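Local coordinates for protein GphF Dehydratase 1 (Archangium violaceum, PDB 6MBF) that probably dehydrates polyketide intermediates and shifts the resulting double bond, acting as a dehydratase domain of the gephyronic acid polyketide synthase, at residues G28-S31 with S32-A36; Y54-M57 with A58-A61; C209-A212 with L213-H217. All coordinates share one frame; numbering follows the deposited sequence.

Contact 1: residues G28-S31 with S32-A36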
ATOM      1  N   GLY A  28       2.330 -15.369  10.011  1.00 22.59           N
ATOM      2  CA  GLY A  28       2.630 -16.129   8.817  1.00 27.81           C
ATOM      3  C   GLY A  28       4.091 -15.949   8.480  1.00 24.89           C
ATOM      4  O   GLY A  28       4.847 -15.307   9.212  1.00 25.61           O
ATOM      5  N   THR A  29       4.479 -16.539   7.355  1.00 18.61           N
ATOM      6  CA  THR A  29       5.822 -16.425   6.820  1.00 20.93           C
ATOM      7  C   THR A  29       5.741 -15.913   5.392  1.00 17.00           C
ATOM      8  O   THR A  29       4.906 -16.372   4.608  1.00 24.44           O
ATOM      9  CB  THR A  29       6.544 -17.778   6.854  1.00 26.84           C
ATOM     10  OG1 THR A  29       6.689 -18.208   8.215  1.00 33.59           O
ATOM     11  CG2 THR A  29       7.910 -17.675   6.212  1.00 25.22           C
ATOM     12  N   VAL A  30       6.601 -14.951   5.058  1.00 19.26           N
ATOM     13  CA  VAL A  30       6.712 -14.457   3.692  1.00 17.80           C
ATOM     14  C   VAL A  30       8.179 -14.501   3.276  1.00 19.19           C
ATOM     15  O   VAL A  30       9.080 -14.643   4.102  1.00 20.80           O
ATOM     16  CB  VAL A  30       6.157 -13.022   3.539  1.00 18.36           C
ATOM     17  CG1 VAL A  30       4.670 -12.966   3.943  1.00 20.39           C
ATOM     18  CG2 VAL A  30       6.991 -12.048   4.347  1.00 20.88           C
ATOM     19  N   SER A  31       8.407 -14.375   1.971  1.00 17.88           N
ATOM     20  CA  SER A  31       9.750 -14.167   1.449  1.00 18.74           C
ATOM     21  C   SER A  31       9.643 -13.301   0.205  1.00 15.23           C
ATOM     22  O   SER A  31       8.548 -13.035  -0.297  1.00 16.59           O
ATOM     23  CB  SER A  31      10.439 -15.490   1.107  1.00 16.18           C
ATOM     24  OG  SER A  31       9.903 -15.998  -0.098  1.00 17.05           O
ATOM     25  N   SER A  32      10.803 -12.890  -0.314  1.00 15.22           N
ATOM     26  CA  SER A  32      10.834 -12.150  -1.569  1.00 15.60           C
ATOM     27  C   SER A  32      10.239 -12.955  -2.723  1.00 14.91           C
ATOM     28  O   SER A  32       9.915 -12.374  -3.764  1.00 19.24           O
ATOM     29  CB  SER A  32      12.274 -11.711  -1.894  1.00 20.45           C
ATOM     30  OG  SER A  32      13.136 -12.809  -2.184  1.00 17.42           O
ATOM     31  N   ASP A  33      10.085 -14.275  -2.567  1.00 14.29           N
ATOM     32  CA  ASP A  33       9.490 -15.115  -3.598  1.00 19.28           C
ATOM     33  C   ASP A  33       7.990 -15.347  -3.421  1.00 17.84           C
ATOM     34  O   ASP A  33       7.345 -15.820  -4.365  1.00 20.65           O
ATOM     35  CB  ASP A  33      10.191 -16.478  -3.635  1.00 16.37           C
ATOM     36  CG  ASP A  33      11.667 -16.356  -3.925  1.00 19.01           C
ATOM     37  OD1 ASP A  33      12.024 -15.556  -4.821  1.00 18.18           O
ATOM     38  OD2 ASP A  33      12.461 -17.048  -3.255  1.00 20.93           O
ATOM     39  N   ARG A  34       7.421 -15.052  -2.252  1.00 15.42           N
ATOM     40  CA  ARG A  34       6.018 -15.380  -2.019  1.00 20.25           C
ATOM     41  C   ARG A  34       5.446 -14.507  -0.912  1.00 15.10           C
ATOM     42  O   ARG A  34       5.888 -14.613   0.236  1.00 16.96           O
ATOM     43  CB  ARG A  34       5.846 -16.854  -1.639  1.00 24.47           C
ATOM     44  CG  ARG A  34       4.387 -17.308  -1.666  1.00 28.00           C
ATOM     45  CD  ARG A  34       3.979 -18.112  -0.440  1.00 40.69           C
ATOM     46  NE  ARG A  34       4.136 -17.363   0.810  1.00 57.19           N
ATOM     47  CZ  ARG A  34       3.212 -16.569   1.350  1.00 62.15           C
ATOM     48  NH1 ARG A  34       2.032 -16.383   0.763  1.00 35.40           N
ATOM     49  NH2 ARG A  34       3.472 -15.949   2.494  1.00 50.04           N
ATOM     50  N   PRO A  35       4.484 -13.616  -1.206  1.00 15.39           N
ATOM     51  CA  PRO A  35       4.020 -13.229  -2.545  1.00 20.33           C
ATOM     52  C   PRO A  35       5.141 -12.650  -3.404  1.00 15.33           C
ATOM     53  O   PRO A  35       6.035 -11.976  -2.884  1.00 15.88           O
ATOM     54  CB  PRO A  35       2.957 -12.160  -2.258  1.00 21.24           C
ATOM     55  CG  PRO A  35       2.493 -12.455  -0.881  1.00 19.40           C
ATOM     56  CD  PRO A  35       3.705 -12.951  -0.145  1.00 14.92           C
ATOM     57  N   ALA A  36       5.090 -12.933  -4.706  1.00 17.19           N
ATOM     58  CA  ALA A  36       6.217 -12.625  -5.586  1.00 24.79           C
ATOM     59  C   ALA A  36       6.505 -11.130  -5.662  1.00 21.41           C
ATOM     60  O   ALA A  36       7.663 -10.740  -5.864  1.00 19.12           O
ATOM     61  CB  ALA A  36       5.951 -13.177  -6.985  1.00 25.20           C
TER
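Arg34 folds back along the end of strand 23-30 to meet Thr29 and Val30. Its CG leaves anti to the backbone N (chi1 -168°), and bends at chi2 and chi3 return the guanidinium to the strand, where NH2 donates to Thr29 O at 2.6 Å. This bond is short but bent (135° at H): NH2 sits in the Thr29 carbonyl plane, the acceptor slightly out of the guanidinium plane near its edge. NH2 also bonds Pro10 O. Val30 crosses the arginine at about a right angle, its CG1 3.5 Å from Arg34 NH2, while Pro35 CD lies over one guanidinium face, toward its rim. A type I turn from Ser31 to Arg34, followed by a cis peptide before Pro35, brings the arginine back: Ser31 N donates to Arg34 O at 3.1 Å and Arg34 N to Ser31 O at 3.0 Å. With chi1 at 76°, Ser31 OG accepts the amide of Asp33 at 3.0 Å, an ST turn. With an alanine here, the Asp33 N-H would probably lose this acceptor and the turn its internal brace. Ser32 OG accepts the amide of Gly90. Backbone carbonyls and hydroxyls thus fix the strand exit, two carbonyl dipoles probably easing the arginine charge.

Contact 2: residues Y54-M57 with A58-A61; sequences YLEM and ALAA
The Glu56 carboxylate is approached by two aliphatic groups of the next helical turn: its OE2 lies 4.1 Å from Ala60 CB, and its OE1 lies 4.3 Å from Leu59 CD1. These are loose contacts, and its hydrogen bonds are made with other parts of the chain. OE2 takes bonds from His9 NE2 and Glu197 N, and OE1 one from Leu198 N, so three donors fix the rotation of a buried carboxylate. The other flat group, the Tyr54 ring, makes no contact with 58-61 and packs on Ile106, His123 and Ala124.

Glu56 gets to its donors because CG stands anti to the backbone N (chi1 165°) and the chain then bends at chi2, which brings its end nearer to Ala60. Leu59 does something different. Its CG, anti to its own carbonyl carbon (chi1 -67°), rides over the preceding turn, 3.3 Å from Leu55 O, the carbonyl that also accepts Leu59 N at 2.9 Å. The neighbouring methyls sit likewise against carbonyls one turn back: Ala60 CB is 3.3 Å from Glu56 O, and Ala58 CB is 3.5 Å from Tyr54 O. Four successive i to i+4 bonds run beneath them, among them Ala60 N to Glu56 O at 2.8 Å and Ala61 N to Met57 O at 2.8 Å.

This is the middle of helix 52-65, the long helix of the first hotdog half. Leu55 and Leu59 lie against strand 73-81, and Tyr54 and Met57 reach Ile106 of strand 103-109. Ala58 lies against Val76, Phe104 and Ile128, and Ala60 against His9, while the single carboxylate, matched by an imidazole and two backbone amides, ties the helix to the His9 and 197-198 loops.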
ATOM      1  N   TYR A  54       1.376  -3.249   4.394  1.00 13.10           N
ATOM      2  CA  TYR A  54       0.835  -3.055   5.738  1.00 18.40           C
ATOM      3  C   TYR A  54      -0.611  -2.586   5.685  1.00 15.63           C
ATOM      4  O   TYR A  54      -1.427  -2.983   6.526  1.00 15.10           O
ATOM      5  CB  TYR A  54       1.696  -2.045   6.502  1.00 13.48           C
ATOM      6  CG  TYR A  54       3.168  -2.369   6.430  1.00 14.59           C
ATOM      7  CD1 TYR A  54       3.626  -3.649   6.714  1.00 16.72           C
ATOM      8  CD2 TYR A  54       4.100  -1.406   6.048  1.00 14.31           C
ATOM      9  CE1 TYR A  54       4.975  -3.965   6.635  1.00 15.50           C
ATOM     10  CE2 TYR A  54       5.456  -1.712   5.966  1.00 14.59           C
ATOM     11  CZ  TYR A  54       5.887  -2.992   6.262  1.00 14.27           C
ATOM     12  OH  TYR A  54       7.230  -3.303   6.180  1.00 18.11           O
ATOM     13  N   LEU A  55      -0.949  -1.737   4.715  1.00 12.54           N
ATOM     14  CA  LEU A  55      -2.338  -1.307   4.582  1.00 15.12           C
ATOM     15  C   LEU A  55      -3.246  -2.489   4.264  1.00 13.08           C
ATOM     16  O   LEU A  55      -4.342  -2.612   4.829  1.00 14.68           O
ATOM     17  CB  LEU A  55      -2.447  -0.230   3.502  1.00 14.37           C
ATOM     18  CG  LEU A  55      -1.684   1.073   3.765  1.00 16.21           C
ATOM     19  CD1 LEU A  55      -1.891   2.058   2.621  1.00 16.70           C
ATOM     20  CD2 LEU A  55      -2.148   1.680   5.083  1.00 15.50           C
ATOM     21  N   GLU A  56      -2.798  -3.384   3.372  1.00 13.66           N
ATOM     22  CA  GLU A  56      -3.594  -4.567   3.051  1.00 13.64           C
ATOM     23  C   GLU A  56      -3.754  -5.471   4.270  1.00 14.05           C
ATOM     24  O   GLU A  56      -4.853  -5.961   4.550  1.00 13.88           O
ATOM     25  CB  GLU A  56      -2.969  -5.346   1.885  1.00 16.18           C
ATOM     26  CG  GLU A  56      -3.525  -6.781   1.727  1.00 15.09           C
ATOM     27  CD  GLU A  56      -5.022  -6.848   1.402  1.00 16.60           C
ATOM     28  OE1 GLU A  56      -5.661  -5.815   1.087  1.00 18.22           O
ATOM     29  OE2 GLU A  56      -5.570  -7.966   1.459  1.00 15.45           O
ATOM     30  N   MET A  57      -2.664  -5.711   5.001  1.00 16.67           N
ATOM     31  CA  MET A  57      -2.760  -6.538   6.199  1.00 14.36           C
ATOM     32  C   MET A  57      -3.771  -5.961   7.183  1.00 15.98           C
ATOM     33  O   MET A  57      -4.561  -6.701   7.783  1.00 15.23           O
ATOM     34  CB  MET A  57      -1.388  -6.675   6.840  1.00 15.19           C
ATOM     35  CG  MET A  57      -0.425  -7.518   6.002  1.00 13.75           C
ATOM     36  SD  MET A  57       1.263  -7.499   6.636  1.00 16.35           S
ATOM     37  CE  MET A  57       1.077  -8.465   8.137  1.00 19.05           C
ATOM     38  N   ALA A  58      -3.784  -4.635   7.335  1.00 13.55           N
ATOM     39  CA  ALA A  58      -4.720  -3.998   8.258  1.00 13.64           C
ATOM     40  C   ALA A  58      -6.160  -4.102   7.762  1.00 15.53           C
ATOM     41  O   ALA A  58      -7.072  -4.370   8.555  1.00 15.85           O
ATOM     42  CB  ALA A  58      -4.327  -2.540   8.481  1.00 13.55           C
ATOM     43  N   LEU A  59      -6.389  -3.886   6.464  1.00 14.64           N
ATOM     44  CA  LEU A  59      -7.735  -4.063   5.921  1.00 14.31           C
ATOM     45  C   LEU A  59      -8.206  -5.498   6.090  1.00 18.56           C
ATOM     46  O   LEU A  59      -9.367  -5.747   6.442  1.00 14.98           O
ATOM     47  CB  LEU A  59      -7.766  -3.677   4.440  1.00 12.75           C
ATOM     48  CG  LEU A  59      -7.550  -2.212   4.094  1.00 11.88           C
ATOM     49  CD1 LEU A  59      -7.156  -2.113   2.633  1.00 13.38           C
ATOM     50  CD2 LEU A  59      -8.821  -1.391   4.385  1.00 16.18           C
ATOM     51  N   ALA A  60      -7.308  -6.453   5.847  1.00 14.47           N
ATOM     52  CA  ALA A  60      -7.643  -7.862   5.985  1.00 13.79           C
ATOM     53  C   ALA A  60      -7.935  -8.208   7.438  1.00 15.66           C
ATOM     54  O   ALA A  60      -8.866  -8.970   7.721  1.00 16.58           O
ATOM     55  CB  ALA A  60      -6.506  -8.720   5.424  1.00 16.87           C
ATOM     56  N   ALA A  61      -7.166  -7.633   8.368  1.00 15.22           N
ATOM     57  CA  ALA A  61      -7.446  -7.833   9.786  1.00 19.71           C
ATOM     58  C   ALA A  61      -8.781  -7.215  10.170  1.00 19.77           C
ATOM     59  O   ALA A  61      -9.547  -7.807  10.937  1.00 18.50           O
ATOM     60  CB  ALA A  61      -6.323  -7.244  10.642  1.00 15.94           C
TER

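Contact 3: residues C209-A212 with L213-H217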
ATOM      1  N   CYS A 209       1.236   6.766  -9.384  1.00 13.58           N
ATOM      2  CA  CYS A 209       0.712   7.934 -10.086  1.00 15.44           C
ATOM      3  C   CYS A 209       1.120   9.223  -9.381  1.00 12.90           C
ATOM      4  O   CYS A 209       1.435  10.226 -10.038  1.00 15.82           O
ATOM      5  CB  CYS A 209      -0.811   7.853 -10.202  1.00 15.17           C
ATOM      6  SG  CYS A 209      -1.430   6.531 -11.273  1.00 14.83           S
ATOM      7  N   VAL A 210       1.126   9.220  -8.045  1.00 13.63           N
ATOM      8  CA  VAL A 210       1.607  10.392  -7.315  1.00 16.68           C
ATOM      9  C   VAL A 210       3.088  10.603  -7.593  1.00 15.85           C
ATOM     10  O   VAL A 210       3.533  11.738  -7.829  1.00 15.23           O
ATOM     11  CB  VAL A 210       1.340  10.260  -5.802  1.00 17.58           C
ATOM     12  CG1 VAL A 210       1.726  11.568  -5.086  1.00 14.96           C
ATOM     13  CG2 VAL A 210      -0.104   9.898  -5.524  1.00 16.99           C
ATOM     14  N   PHE A 211       3.867   9.514  -7.582  1.00 13.18           N
ATOM     15  CA  PHE A 211       5.296   9.602  -7.888  1.00 13.63           C
ATOM     16  C   PHE A 211       5.532  10.226  -9.256  1.00 16.25           C
ATOM     17  O   PHE A 211       6.420  11.074  -9.420  1.00 15.20           O
ATOM     18  CB  PHE A 211       5.936   8.212  -7.865  1.00 18.11           C
ATOM     19  CG  PHE A 211       5.983   7.555  -6.509  1.00 15.31           C
ATOM     20  CD1 PHE A 211       5.750   8.264  -5.341  1.00 15.25           C
ATOM     21  CD2 PHE A 211       6.312   6.211  -6.419  1.00 20.80           C
ATOM     22  CE1 PHE A 211       5.831   7.626  -4.106  1.00 20.00           C
ATOM     23  CE2 PHE A 211       6.385   5.572  -5.189  1.00 18.12           C
ATOM     24  CZ  PHE A 211       6.145   6.285  -4.037  1.00 16.73           C
ATOM     25  N   ALA A 212       4.759   9.795 -10.257  1.00 16.29           N
ATOM     26  CA  ALA A 212       4.950  10.288 -11.617  1.00 15.77           C
ATOM     27  C   ALA A 212       4.722  11.791 -11.699  1.00 17.76           C
ATOM     28  O   ALA A 212       5.403  12.485 -12.459  1.00 18.89           O
ATOM     29  CB  ALA A 212       4.018   9.544 -12.580  1.00 15.10           C
ATOM     30  N   LEU A 213       3.773  12.321 -10.921  1.00 14.38           N
ATOM     31  CA  LEU A 213       3.578  13.767 -10.901  1.00 18.73           C
ATOM     32  C   LEU A 213       4.747  14.472 -10.221  1.00 19.61           C
ATOM     33  O   LEU A 213       5.291  15.448 -10.754  1.00 18.06           O
ATOM     34  CB  LEU A 213       2.258  14.114 -10.213  1.00 18.64           C
ATOM     35  CG  LEU A 213       1.157  14.482 -11.200  1.00 28.01           C
ATOM     36  CD1 LEU A 213       0.782  13.258 -12.037  1.00 22.99           C
ATOM     37  CD2 LEU A 213      -0.042  15.042 -10.464  1.00 25.48           C
ATOM     38  N   ILE A 214       5.158  13.977  -9.049  1.00 16.29           N
ATOM     39  CA  ILE A 214       6.277  14.575  -8.325  1.00 16.24           C
ATOM     40  C   ILE A 214       7.527  14.621  -9.203  1.00 18.48           C
ATOM     41  O   ILE A 214       8.170  15.667  -9.338  1.00 19.81           O
ATOM     42  CB  ILE A 214       6.543  13.800  -7.021  1.00 15.45           C
ATOM     43  CG1 ILE A 214       5.388  13.990  -6.028  1.00 14.09           C
ATOM     44  CG2 ILE A 214       7.867  14.224  -6.413  1.00 18.02           C
ATOM     45  CD1 ILE A 214       5.399  12.976  -4.900  1.00 15.03           C
ATOM     46  N   TYR A 215       7.882  13.490  -9.819  1.00 14.97           N
ATOM     47  CA  TYR A 215       9.177  13.353 -10.482  1.00 17.43           C
ATOM     48  C   TYR A 215       9.233  14.085 -11.814  1.00 21.28           C
ATOM     49  O   TYR A 215      10.307  14.147 -12.429  1.00 20.60           O
ATOM     50  CB  TYR A 215       9.523  11.870 -10.654  1.00 20.33           C
ATOM     51  CG  TYR A 215       9.796  11.185  -9.330  1.00 18.07           C
ATOM     52  CD1 TYR A 215       9.388   9.876  -9.096  1.00 15.90           C
ATOM     53  CD2 TYR A 215      10.459  11.857  -8.307  1.00 16.80           C
ATOM     54  CE1 TYR A 215       9.648   9.250  -7.876  1.00 13.70           C
ATOM     55  CE2 TYR A 215      10.712  11.244  -7.089  1.00 17.20           C
ATOM     56  CZ  TYR A 215      10.301   9.942  -6.882  1.00 18.60           C
ATOM     57  OH  TYR A 215      10.557   9.339  -5.678  1.00 19.80           O
ATOM     58  N   ALA A 216       8.118  14.667 -12.256  1.00 20.10           N
ATOM     59  CA  ALA A 216       8.181  15.628 -13.347  1.00 22.30           C
ATOM     60  C   ALA A 216       8.967  16.872 -12.953  1.00 26.39           C
ATOM     61  O   ALA A 216       9.501  17.558 -13.831  1.00 24.89           O
ATOM     62  CB  ALA A 216       6.773  16.019 -13.795  1.00 24.38           C
ATOM     63  N   HIS A 217       9.080  17.157 -11.653  1.00 23.77           N
ATOM     64  CA  HIS A 217       9.660  18.402 -11.169  1.00 26.38           C
ATOM     65  C   HIS A 217      10.900  18.241 -10.305  1.00 21.92           C
ATOM     66  O   HIS A 217      11.590  19.241 -10.072  1.00 25.58           O
ATOM     67  CB  HIS A 217       8.620  19.192 -10.360  1.00 23.21           C
ATOM     68  CG  HIS A 217       7.313  19.358 -11.065  1.00 31.46           C
ATOM     69  ND1 HIS A 217       7.123  20.276 -12.075  1.00 35.14           N
ATOM     70  CD2 HIS A 217       6.130  18.717 -10.910  1.00 27.99           C
ATOM     71  CE1 HIS A 217       5.878  20.196 -12.510  1.00 35.98           C
ATOM     72  NE2 HIS A 217       5.255  19.256 -11.823  1.00 31.95           N
TER
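Val210 and Ile214 meet one helical turn apart, CG1 of the valine lying 3.9 Å from CD1 of the isoleucine. The torsions on both sides make this possible. Val210 holds CG1 anti to its backbone N (chi1 -174°), on the side of its carbonyl, and Ile214 runs its CG1 back down the helix with chi2 nearly extended, so that CD1 comes to the valine methyl. The same Ile214 CG1 passes 3.4 Å from Val210 O, which also accepts Ile214 N at 3.0 Å.

Phe211 and Tyr215 repeat the spacing with aromatic rings. Both have CG anti to the carbonyl carbon, and this leads the tyrosine ring back over the previous turn: Tyr215 CD1 is 3.2 Å from Phe211 O, and Tyr215 CE1 is 3.9 Å from Phe211 CB. CE1 comes in obliquely to the Phe211 ring, and the tyrosine touches the root of the phenylalanine. At its far end Tyr215 OH accepts the amide of Phe224, which holds that end of the ring in place.

Leu213 is twisted out of a staggered position (chi1 -103°) and brings CD1 to 3.7 Å from Cys209 O. Phe211 and Ala212 turn to Tyr154 of helix 151-158, and Ala212 also to Leu172.

Farther along, the bonding changes from i+4 to i+3, with His217 N reaching Ile214 O at 2.9 Å. Cys209, Val210 and Leu213 pack this end of helix 200-214 on Leu246, and Val210 also on Leu248, of strand 241-248 in the second hotdog half. Its chemistry is thus largely apolar, with polar ties at the end of the helix: Arg174 NH1 donates to Leu213 O, and Tyr215 OH links the segment to Phe224.

The three contacts follow one another along a double-hotdog chain. Contacts 1 and 2 belong to the first half: their centres are about 16 Å apart and their nearest atoms about 7 Å apart. Both reach Tyr196, which packs on Pro35 and on Glu56. Contact 3 lies in the second half, about 26 Å from contact 2 and about 29 Å from contact 1 between centres, with contacts 2 and 3 on opposite sides of the chain's centre. A bound magnesium ion lies between these two helices, about 7 Å from the Tyr54 side chain and about 6 Å from that of Phe211, too far for either to be a ligand.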